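Long-range contacts in B-agarase (Agarivorans gilvus, PDB 5Z6P), which probably hydrolyses the galactose-containing backbone of agarose, as a family 50 glycoside hydrolase: residues D306-L310 with W436-F441; R424-F430 with F736-D741; V639-Y645 with S664-H670. All blocks are in the same frame, centred on the assembly; numbering follows the deposited sequence.

Contact 1 (D306-L310 with W436-F441)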
loop_
_atom_site.group_PDB
_atom_site.type_symbol
_atom_site.label_atom_id
_atom_site.label_comp_id
_atom_site.label_asym_id
_atom_site.label_seq_id
_atom_site.Cartn_x
_atom_site.Cartn_y
_atom_site.Cartn_z
ATOM N N ASP A 306 -3.449 0.151 -11.235
ATOM C CA ASP A 306 -4.457 0.884 -10.508
ATOM C C ASP A 306 -4.361 2.392 -10.769
ATOM O O ASP A 306 -3.341 2.883 -11.241
ATOM C CB ASP A 306 -4.322 0.620 -9.014
ATOM C CG ASP A 306 -4.525 -0.830 -8.657
ATOM O OD1 ASP A 306 -5.348 -1.524 -9.300
ATOM O OD2 ASP A 306 -3.825 -1.263 -7.729
ATOM N N ILE A 307 -5.433 3.103 -10.431
ATOM C CA ILE A 307 -5.498 4.561 -10.495
ATOM C C ILE A 307 -5.255 5.063 -11.923
ATOM O O ILE A 307 -4.257 5.693 -12.209
ATOM C CB ILE A 307 -4.494 5.216 -9.536
ATOM C CG1 ILE A 307 -4.541 4.543 -8.160
ATOM C CG2 ILE A 307 -4.764 6.723 -9.425
ATOM C CD1 ILE A 307 -5.747 4.933 -7.312
ATOM N N ILE A 308 -6.185 4.767 -12.819
ATOM C CA ILE A 308 -6.112 5.284 -14.170
ATOM C C ILE A 308 -7.083 6.466 -14.270
ATOM O O ILE A 308 -8.180 6.375 -14.795
ATOM C CB ILE A 308 -6.395 4.179 -15.191
ATOM C CG1 ILE A 308 -5.429 3.017 -14.910
ATOM C CG2 ILE A 308 -6.201 4.703 -16.610
ATOM C CD1 ILE A 308 -5.737 1.760 -15.609
ATOM N N ARG A 309 -6.616 7.585 -13.736
ATOM C CA ARG A 309 -7.421 8.777 -13.534
ATOM C C ARG A 309 -6.468 9.880 -13.085
ATOM O O ARG A 309 -5.293 9.597 -12.799
ATOM C CB ARG A 309 -8.513 8.534 -12.491
ATOM C CG ARG A 309 -7.983 8.266 -11.086
ATOM C CD ARG A 309 -9.115 7.976 -10.098
ATOM N NE ARG A 309 -8.671 8.039 -8.710
ATOM C CZ ARG A 309 -9.410 7.643 -7.676
ATOM N NH1 ARG A 309 -10.632 7.163 -7.883
ATOM N NH2 ARG A 309 -8.934 7.724 -6.443
ATOM N N LEU A 310 -6.962 11.117 -13.013
ATOM C CA LEU A 310 -6.108 12.253 -12.673
ATOM C C LEU A 310 -6.216 12.675 -11.205
ATOM O O LEU A 310 -5.336 13.343 -10.681
ATOM C CB LEU A 310 -6.435 13.454 -13.551
ATOM C CG LEU A 310 -6.110 13.381 -15.035
ATOM C CD1 LEU A 310 -6.064 14.780 -15.608
ATOM C CD2 LEU A 310 -4.816 12.629 -15.299
ATOM N N TRP A 436 -9.968 1.645 -9.622
ATOM C CA TRP A 436 -10.022 3.093 -9.689
ATOM C C TRP A 436 -9.625 3.583 -11.079
ATOM O O TRP A 436 -8.809 4.500 -11.225
ATOM C CB TRP A 436 -9.133 3.701 -8.592
ATOM C CG TRP A 436 -9.582 3.286 -7.185
ATOM C CD1 TRP A 436 -10.791 3.555 -6.601
ATOM C CD2 TRP A 436 -8.837 2.532 -6.225
ATOM N NE1 TRP A 436 -10.841 3.019 -5.331
ATOM C CE2 TRP A 436 -9.651 2.385 -5.074
ATOM C CE3 TRP A 436 -7.550 1.967 -6.215
ATOM C CZ2 TRP A 436 -9.223 1.702 -3.927
ATOM C CZ3 TRP A 436 -7.125 1.288 -5.075
ATOM C CH2 TRP A 436 -7.961 1.158 -3.947
ATOM N N THR A 437 -10.183 2.926 -12.092
ATOM C CA THR A 437 -10.135 3.403 -13.460
ATOM C C THR A 437 -11.284 4.398 -13.664
ATOM O O THR A 437 -12.414 4.110 -13.274
ATOM C CB THR A 437 -10.244 2.239 -14.464
ATOM O OG1 THR A 437 -9.046 1.453 -14.437
ATOM C CG2 THR A 437 -10.455 2.761 -15.868
ATOM N N ALA A 438 -10.998 5.563 -14.247
ATOM C CA ALA A 438 -12.042 6.562 -14.519
ATOM C C ALA A 438 -13.140 5.963 -15.381
ATOM O O ALA A 438 -12.858 5.274 -16.340
ATOM C CB ALA A 438 -11.464 7.790 -15.193
ATOM N N PRO A 439 -14.402 6.234 -15.026
ATOM C CA PRO A 439 -15.562 5.656 -15.704
ATOM C C PRO A 439 -15.624 6.066 -17.169
ATOM O O PRO A 439 -16.338 5.435 -17.937
ATOM C CB PRO A 439 -16.752 6.229 -14.925
ATOM C CG PRO A 439 -16.194 6.692 -13.647
ATOM C CD PRO A 439 -14.810 7.152 -13.951
ATOM N N GLU A 440 -14.895 7.116 -17.537
ATOM C CA GLU A 440 -14.747 7.473 -18.934
ATOM C C GLU A 440 -14.108 6.353 -19.760
ATOM O O GLU A 440 -14.255 6.331 -20.974
ATOM C CB GLU A 440 -13.918 8.746 -19.081
ATOM C CG GLU A 440 -14.670 10.036 -18.779
ATOM C CD GLU A 440 -14.642 10.415 -17.310
ATOM O OE1 GLU A 440 -14.079 9.665 -16.496
ATOM O OE2 GLU A 440 -15.196 11.468 -16.973
ATOM N N PHE A 441 -13.387 5.443 -19.113
ATOM C CA PHE A 441 -12.716 4.353 -19.823
ATOM C C PHE A 441 -13.630 3.151 -20.019
ATOM O O PHE A 441 -13.306 2.233 -20.774
ATOM C CB PHE A 441 -11.456 3.886 -19.077
ATOM C CG PHE A 441 -10.271 4.790 -19.226
ATOM C CD1 PHE A 441 -9.398 4.639 -20.294
ATOM C CD2 PHE A 441 -10.007 5.773 -18.289
ATOM C CE1 PHE A 441 -8.287 5.448 -20.434
ATOM C CE2 PHE A 441 -8.890 6.593 -18.425
ATOM C CZ PHE A 441 -8.037 6.418 -19.506
#

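Contact 2 (R424-F430 with F736-D741)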
loop_
_atom_site.group_PDB
_atom_site.type_symbol
_atom_site.label_atom_id
_atom_site.label_comp_id
_atom_site.label_asym_id
_atom_site.label_seq_id
_atom_site.Cartn_x
_atom_site.Cartn_y
_atom_site.Cartn_z
ATOM N N ARG A 424 -1.141 2.031 -24.728
ATOM C CA ARG A 424 -0.041 1.602 -23.891
ATOM C C ARG A 424 -0.308 0.256 -23.201
ATOM O O ARG A 424 0.530 -0.641 -23.245
ATOM C CB ARG A 424 0.264 2.653 -22.829
ATOM C CG ARG A 424 1.077 3.852 -23.282
ATOM C CD ARG A 424 1.104 4.892 -22.163
ATOM N NE ARG A 424 2.026 5.999 -22.421
ATOM C CZ ARG A 424 2.074 7.109 -21.698
ATOM N NH1 ARG A 424 1.241 7.263 -20.679
ATOM N NH2 ARG A 424 2.938 8.072 -21.999
ATOM N N MET A 425 -1.452 0.136 -22.527
ATOM C CA MET A 425 -1.735 -1.090 -21.781
ATOM C C MET A 425 -1.690 -2.303 -22.715
ATOM O O MET A 425 -1.088 -3.303 -22.388
ATOM C CB MET A 425 -3.088 -1.016 -21.070
ATOM C CG MET A 425 -3.214 0.126 -20.072
ATOM S SD MET A 425 -1.848 0.253 -18.912
ATOM C CE MET A 425 -2.039 1.949 -18.407
ATOM N N LEU A 426 -2.315 -2.186 -23.879
ATOM C CA LEU A 426 -2.366 -3.268 -24.844
ATOM C C LEU A 426 -1.003 -3.571 -25.478
ATOM O O LEU A 426 -0.716 -4.711 -25.818
ATOM C CB LEU A 426 -3.377 -2.936 -25.940
ATOM C CG LEU A 426 -4.826 -2.923 -25.485
ATOM C CD1 LEU A 426 -5.753 -2.542 -26.641
ATOM C CD2 LEU A 426 -5.169 -4.284 -24.894
ATOM N N ASN A 427 -0.180 -2.540 -25.638
ATOM C CA ASN A 427 1.158 -2.690 -26.200
ATOM C C ASN A 427 2.088 -3.324 -25.177
ATOM O O ASN A 427 2.921 -4.142 -25.514
ATOM C CB ASN A 427 1.703 -1.333 -26.652
ATOM C CG ASN A 427 3.136 -1.411 -27.162
ATOM O OD1 ASN A 427 4.085 -1.242 -26.407
ATOM N ND2 ASN A 427 3.288 -1.658 -28.451
ATOM N N TRP A 428 1.917 -2.951 -23.915
ATOM C CA TRP A 428 2.705 -3.502 -22.822
ATOM C C TRP A 428 2.259 -4.920 -22.428
ATOM O O TRP A 428 2.959 -5.623 -21.695
ATOM C CB TRP A 428 2.618 -2.572 -21.605
ATOM C CG TRP A 428 3.067 -1.164 -21.892
ATOM C CD1 TRP A 428 3.672 -0.703 -23.042
ATOM C CD2 TRP A 428 2.957 -0.035 -21.021
ATOM N NE1 TRP A 428 3.940 0.644 -22.927
ATOM C CE2 TRP A 428 3.509 1.080 -21.699
ATOM C CE3 TRP A 428 2.441 0.150 -19.731
ATOM C CZ2 TRP A 428 3.567 2.350 -21.132
ATOM C CZ3 TRP A 428 2.493 1.417 -19.172
ATOM C CH2 TRP A 428 3.055 2.503 -19.870
ATOM N N GLY A 429 1.091 -5.323 -22.913
ATOM C CA GLY A 429 0.587 -6.664 -22.673
ATOM C C GLY A 429 -0.423 -6.834 -21.546
ATOM O O GLY A 429 -0.894 -7.943 -21.305
ATOM N N PHE A 430 -0.762 -5.749 -20.848
ATOM C CA PHE A 430 -1.683 -5.870 -19.725
ATOM C C PHE A 430 -3.032 -6.286 -20.247
ATOM O O PHE A 430 -3.423 -5.864 -21.323
ATOM C CB PHE A 430 -1.801 -4.565 -18.941
ATOM C CG PHE A 430 -0.624 -4.279 -18.071
ATOM C CD1 PHE A 430 -0.265 -5.153 -17.055
ATOM C CD2 PHE A 430 0.138 -3.134 -18.270
ATOM C CE1 PHE A 430 0.816 -4.883 -16.252
ATOM C CE2 PHE A 430 1.222 -2.862 -17.464
ATOM C CZ PHE A 430 1.570 -3.739 -16.464
ATOM N N PHE A 736 4.391 3.667 -13.147
ATOM C CA PHE A 736 4.851 3.193 -14.444
ATOM C C PHE A 736 5.275 4.358 -15.329
ATOM O O PHE A 736 6.165 4.208 -16.164
ATOM C CB PHE A 736 3.775 2.368 -15.139
ATOM C CG PHE A 736 4.032 0.899 -15.064
ATOM C CD1 PHE A 736 3.985 0.245 -13.847
ATOM C CD2 PHE A 736 4.362 0.179 -16.205
ATOM C CE1 PHE A 736 4.247 -1.108 -13.766
ATOM C CE2 PHE A 736 4.627 -1.169 -16.135
ATOM C CZ PHE A 736 4.570 -1.818 -14.916
ATOM N N VAL A 737 4.640 5.511 -15.129
ATOM C CA VAL A 737 5.018 6.720 -15.853
ATOM C C VAL A 737 5.400 7.845 -14.895
ATOM O O VAL A 737 4.899 7.920 -13.787
ATOM C CB VAL A 737 3.900 7.193 -16.797
ATOM C CG1 VAL A 737 3.458 6.064 -17.697
ATOM C CG2 VAL A 737 2.712 7.772 -16.037
ATOM N N SER A 738 6.310 8.713 -15.329
ATOM C CA SER A 738 6.699 9.853 -14.509
ATOM C C SER A 738 5.585 10.883 -14.426
ATOM O O SER A 738 4.547 10.749 -15.055
ATOM C CB SER A 738 7.955 10.527 -15.065
ATOM O OG SER A 738 7.649 11.151 -16.291
ATOM N N ILE A 739 5.839 11.942 -13.675
ATOM C CA ILE A 739 4.889 13.040 -13.569
ATOM C C ILE A 739 4.834 13.822 -14.891
ATOM O O ILE A 739 3.894 14.582 -15.133
ATOM C CB ILE A 739 5.249 13.973 -12.382
ATOM C CG1 ILE A 739 4.039 14.815 -11.957
ATOM C CG2 ILE A 739 6.475 14.827 -12.698
ATOM C CD1 ILE A 739 2.966 14.019 -11.336
ATOM N N SER A 740 5.824 13.614 -15.757
ATOM C CA SER A 740 5.753 14.166 -17.102
ATOM C C SER A 740 5.233 13.155 -18.110
ATOM O O SER A 740 5.454 13.315 -19.299
ATOM C CB SER A 740 7.118 14.708 -17.556
ATOM O OG SER A 740 8.176 13.856 -17.192
ATOM N N ASP A 741 4.507 12.145 -17.625
ATOM C CA ASP A 741 3.888 11.124 -18.462
ATOM C C ASP A 741 4.911 10.392 -19.328
ATOM O O ASP A 741 4.613 10.008 -20.461
ATOM C CB ASP A 741 2.779 11.728 -19.351
ATOM C CG ASP A 741 1.802 10.672 -19.876
ATOM O OD1 ASP A 741 1.498 9.733 -19.109
ATOM O OD2 ASP A 741 1.344 10.770 -21.048
#

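Contact 3 (V639-Y645 with S664-H670)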
loop_
_atom_site.group_PDB
_atom_site.type_symbol
_atom_site.label_atom_id
_atom_site.label_comp_id
_atom_site.label_asym_id
_atom_site.label_seq_id
_atom_site.Cartn_x
_atom_site.Cartn_y
_atom_site.Cartn_z
ATOM N N VAL A 639 -14.344 -13.757 -5.951
ATOM C CA VAL A 639 -12.893 -13.763 -5.883
ATOM C C VAL A 639 -12.489 -13.041 -4.623
ATOM O O VAL A 639 -13.027 -11.969 -4.336
ATOM C CB VAL A 639 -12.235 -13.060 -7.094
ATOM C CG1 VAL A 639 -10.710 -13.069 -6.958
ATOM C CG2 VAL A 639 -12.659 -13.684 -8.386
ATOM N N VAL A 640 -11.550 -13.603 -3.873
ATOM C CA VAL A 640 -11.048 -12.920 -2.691
ATOM C C VAL A 640 -9.887 -12.005 -3.102
ATOM O O VAL A 640 -8.973 -12.436 -3.822
ATOM C CB VAL A 640 -10.596 -13.901 -1.586
ATOM C CG1 VAL A 640 -10.229 -13.144 -0.331
ATOM C CG2 VAL A 640 -11.698 -14.919 -1.269
ATOM N N SER A 641 -9.951 -10.739 -2.679
ATOM C CA SER A 641 -8.942 -9.760 -3.066
ATOM C C SER A 641 -8.059 -9.395 -1.878
ATOM O O SER A 641 -8.553 -9.194 -0.760
ATOM C CB SER A 641 -9.587 -8.501 -3.664
ATOM O OG SER A 641 -10.577 -7.919 -2.834
ATOM N N TYR A 642 -6.753 -9.358 -2.128
ATOM C CA TYR A 642 -5.750 -8.955 -1.146
ATOM C C TYR A 642 -4.850 -7.848 -1.714
ATOM O O TYR A 642 -4.554 -7.859 -2.904
ATOM C CB TYR A 642 -4.861 -10.141 -0.736
ATOM C CG TYR A 642 -5.591 -11.411 -0.345
ATOM C CD1 TYR A 642 -5.973 -12.341 -1.304
ATOM C CD2 TYR A 642 -5.871 -11.686 0.993
ATOM C CE1 TYR A 642 -6.632 -13.527 -0.933
ATOM C CE2 TYR A 642 -6.519 -12.843 1.372
ATOM C CZ TYR A 642 -6.906 -13.759 0.401
ATOM O OH TYR A 642 -7.557 -14.910 0.786
ATOM N N ASN A 643 -4.413 -6.915 -0.869
ATOM C CA ASN A 643 -3.333 -5.994 -1.258
ATOM C C ASN A 643 -2.058 -6.466 -0.574
ATOM O O ASN A 643 -2.095 -6.829 0.585
ATOM C CB ASN A 643 -3.647 -4.539 -0.878
ATOM C CG ASN A 643 -4.846 -3.972 -1.624
ATOM O OD1 ASN A 643 -5.275 -4.500 -2.656
ATOM N ND2 ASN A 643 -5.378 -2.879 -1.111
ATOM N N TYR A 644 -0.931 -6.488 -1.281
ATOM C CA TYR A 644 0.245 -7.100 -0.690
ATOM C C TYR A 644 1.541 -6.482 -1.160
ATOM O O TYR A 644 2.061 -6.804 -2.222
ATOM C CB TYR A 644 0.257 -8.605 -0.954
ATOM C CG TYR A 644 1.073 -9.377 0.042
ATOM C CD1 TYR A 644 0.689 -9.445 1.371
ATOM C CD2 TYR A 644 2.237 -10.049 -0.340
ATOM C CE1 TYR A 644 1.430 -10.130 2.290
ATOM C CE2 TYR A 644 2.990 -10.752 0.578
ATOM C CZ TYR A 644 2.574 -10.793 1.892
ATOM O OH TYR A 644 3.294 -11.475 2.832
ATOM N N TYR A 645 2.048 -5.598 -0.310
ATOM C CA TYR A 645 3.244 -4.819 -0.567
ATOM C C TYR A 645 4.449 -5.522 0.034
ATOM O O TYR A 645 4.936 -5.143 1.090
ATOM C CB TYR A 645 3.083 -3.417 0.004
ATOM C CG TYR A 645 2.090 -2.560 -0.761
ATOM C CD1 TYR A 645 2.459 -1.941 -1.951
ATOM C CD2 TYR A 645 0.790 -2.376 -0.307
ATOM C CE1 TYR A 645 1.572 -1.143 -2.658
ATOM C CE2 TYR A 645 -0.102 -1.598 -1.006
ATOM C CZ TYR A 645 0.296 -0.970 -2.183
ATOM O OH TYR A 645 -0.579 -0.180 -2.886
ATOM N N SER A 664 -8.234 -16.062 -6.105
ATOM C CA SER A 664 -7.774 -14.881 -5.390
ATOM C C SER A 664 -7.156 -13.874 -6.361
ATOM O O SER A 664 -6.728 -14.250 -7.466
ATOM C CB SER A 664 -6.757 -15.266 -4.314
ATOM O OG SER A 664 -7.262 -16.287 -3.467
ATOM N N ILE A 665 -7.119 -12.604 -5.955
ATOM C CA ILE A 665 -6.499 -11.573 -6.784
ATOM C C ILE A 665 -5.715 -10.546 -5.946
ATOM O O ILE A 665 -6.148 -10.134 -4.865
ATOM C CB ILE A 665 -7.568 -10.872 -7.672
ATOM C CG1 ILE A 665 -6.910 -10.068 -8.800
ATOM C CG2 ILE A 665 -8.548 -10.044 -6.821
ATOM C CD1 ILE A 665 -7.885 -9.656 -9.897
ATOM N N ILE A 666 -4.520 -10.196 -6.416
ATOM C CA ILE A 666 -3.743 -9.135 -5.795
ATOM C C ILE A 666 -4.250 -7.791 -6.284
ATOM O O ILE A 666 -4.229 -7.513 -7.482
ATOM C CB ILE A 666 -2.225 -9.238 -6.097
ATOM C CG1 ILE A 666 -1.629 -10.498 -5.457
ATOM C CG2 ILE A 666 -1.499 -8.010 -5.538
ATOM C CD1 ILE A 666 -1.750 -10.508 -3.942
ATOM N N GLY A 667 -4.687 -6.948 -5.360
ATOM C CA GLY A 667 -5.233 -5.653 -5.730
ATOM C C GLY A 667 -4.197 -4.550 -5.897
ATOM O O GLY A 667 -4.412 -3.615 -6.648
ATOM N N GLU A 668 -3.084 -4.676 -5.182
ATOM C CA GLU A 668 -2.039 -3.670 -5.121
ATOM C C GLU A 668 -0.693 -4.282 -4.753
ATOM O O GLU A 668 -0.614 -5.151 -3.896
ATOM C CB GLU A 668 -2.368 -2.595 -4.086
ATOM C CG GLU A 668 -3.601 -1.760 -4.374
ATOM C CD GLU A 668 -3.976 -0.858 -3.217
ATOM O OE1 GLU A 668 -3.086 -0.499 -2.438
ATOM O OE2 GLU A 668 -5.164 -0.537 -3.089
ATOM N N PHE A 669 0.357 -3.779 -5.398
ATOM C CA PHE A 669 1.746 -4.003 -4.998
ATOM C C PHE A 669 2.592 -2.975 -5.734
ATOM O O PHE A 669 2.161 -2.437 -6.748
ATOM C CB PHE A 669 2.230 -5.427 -5.321
ATOM C CG PHE A 669 2.433 -5.697 -6.784
ATOM C CD1 PHE A 669 1.363 -5.962 -7.613
ATOM C CD2 PHE A 669 3.710 -5.735 -7.322
ATOM C CE1 PHE A 669 1.551 -6.224 -8.963
ATOM C CE2 PHE A 669 3.920 -5.992 -8.664
ATOM C CZ PHE A 669 2.843 -6.236 -9.495
ATOM N N HIS A 670 3.792 -2.708 -5.244
ATOM C CA HIS A 670 4.686 -1.874 -6.035
ATOM C C HIS A 670 6.138 -1.964 -5.649
ATOM O O HIS A 670 6.508 -2.597 -4.662
ATOM C CB HIS A 670 4.228 -0.394 -6.005
ATOM C CG HIS A 670 4.317 0.277 -4.666
ATOM N ND1 HIS A 670 3.361 1.165 -4.220
ATOM C CD2 HIS A 670 5.264 0.231 -3.703
ATOM C CE1 HIS A 670 3.707 1.617 -3.029
ATOM N NE2 HIS A 670 4.864 1.077 -2.698
HETATM O O HOH W 1 -8.166 -16.672 -0.925
#

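Contact 1 (D306-L310 with W436-F441)
I307-R309 and W436-A438 run in the same direction and meet in one isolated backbone bridge centred on I308 and T437. Two bonds make it, a weak one from I308 N to W436 O at 3.1 Å and a straight one from A438 N to I308 O at 3.0 Å. The pair illustrates how loops are tied at the carboxyl end of a glycosidase barrel: 306-310 leaves strand 299-305, while 436-441 follows helix 413-428. Both I307 and W436 have positive phi, so each chain kinks just before the bridge. The CA-H of I307 also points at W436 O, so W436 O takes a CA-H...O contact from I307 as well as the weak bond from I308 N.

Two side chains approach the indole of W436 obliquely from the same side. I307 turns its CB bond from the partner loop, yet its chain bends back to bring CD1 to 3.6 Å from W436 CE3. R309 arrives with an extended chain from CG to NE, laying one face of its guanidinium over W436 CB. NH1 reaches W436 CD1 at 3.8 Å, with the guanidinium and indole planes 47° apart; this is oblique packing, while the polar NH2 is bonded to N312. D306 lies by the indole edge and is held by N435 N through OD1.

At the bridge itself, I308 sends its two branches to different partners. Its CD1 runs beside T437, 3.5 Å from the OG1 that is hydrogen-bonded to G434 O. The other branch, CG2, stands anti to the backbone N (chi1 of I308 itself is -54°), which directs it to F441. There a CH-pi contact forms, with I308 CG2 over the ring face 4.1 Å from the centroid of F441 and 28° off the ring normal.

Contact 2 (R424-F430 with F736-D741)
D741 OD1 is gripped by R424 NH1 and by the hydroxyl of Y398. The R424 NH1 to D741 OD1 bond is 2.9 Å long and almost straight at 175°; it lies in the guanidinium plane and meets the carboxylate oxygen on its syn side, though from out of the carboxylate plane. R424 NH2 reaches the backbone as well, 3.0 Å from D741 O, and adds a weak bond to D741 OD2. The arginine thus clamps side chain and main chain of one residue end-on, joining helix 413-428 to the loop that leads into helix 745-762. An extended chain from CG to NE carries the guanidinium there, and a type I turn from S738 to D741 presents the acid.

V737 CG1 covers one guanidinium face, 3.9 Å from R424 NH1, and also meets the indole edge of W428. Further along, W428, F430 and F736 build an aromatic cluster. F430 turns its edge to the face of F736 in an offset edge-to-face pair, planes 68° apart and centroids separated by 5.7 Å. W428 and F736 are nearer parallel, at 28°, but slid apart, so that W428 CZ3 touches F736 CD2 at 3.7 Å.

E251 pairs with R424 NE and K405 with D741 OD2. Two acids and two bases thus form one network, around the buried R424-D741 pair, whose charges probably offset one another beside the aromatic cluster.

Contact 3 (V639-Y645 with S664-H670)
V639 CG1 packs on I665 CG2 at 3.7 Å where two neighbouring strands of the barrel, 640-643 and 664-668, begin to run parallel. They are linked by a beta-alpha-beta crossover through helix 657-660. V640 O accepts I665 N at 2.8 Å. S641 rests its CB on I665 CG2, while its OG turns to L616 and R619. Y642 holds the ladder through both its N and its O: the N donates to I665 O, and the O receives G667 N in a straight 2.6 Å bond. A water joins the Y642 hydroxyl to S664 OG.

N643 lays its amide against the carboxylate of E668, the planes stacked at 30° to each other; its ND2 is bonded to E509. Its OD1 lies 3.3 Å from G667 CA, packed closely against a residue that has no side chain. The next rung, Y644 N to E668 O at 3.0 Å, skips the carbonyl of G667, so the register slips by one residue. Y645 finally swings its ring alongside the second strand. Its OH donates to E668 OE1 at 2.6 Å, on the anti side of the carboxylate, and its CE1 edge stands over the imidazole face of H670, centroids 4.6 Å apart.

R619 forms a salt bridge with E668 OE2. With Y645 on one oxygen and R619 on the other, the carboxylate is fixed in rotation near the carboxyl end of the strand.

In the fold
Contacts 1 and 3 adjoin, their centres 18 Å apart: W436 CZ3 lies 3.3 Å from E668 OE2, and D306 OD2 is 3.4 Å from E668 CG. Together they lie towards the carboxyl ends of the barrel strands, where, as in other clan GH-A glycosidases, the active site probably lies. Contact 2 lies where helix 413-428 meets the loop before helix 745-762, against strand 299-305, its centre 13 Å from contact 1's and 20 Å from contact 3's, touching neither. That helix links contacts 1 and 2, since I308 and F441 also pack on it, and F430 and F736 both lean on L305, just before 306-310. Contact 3 is nested in the chain loop that contact 2 closes.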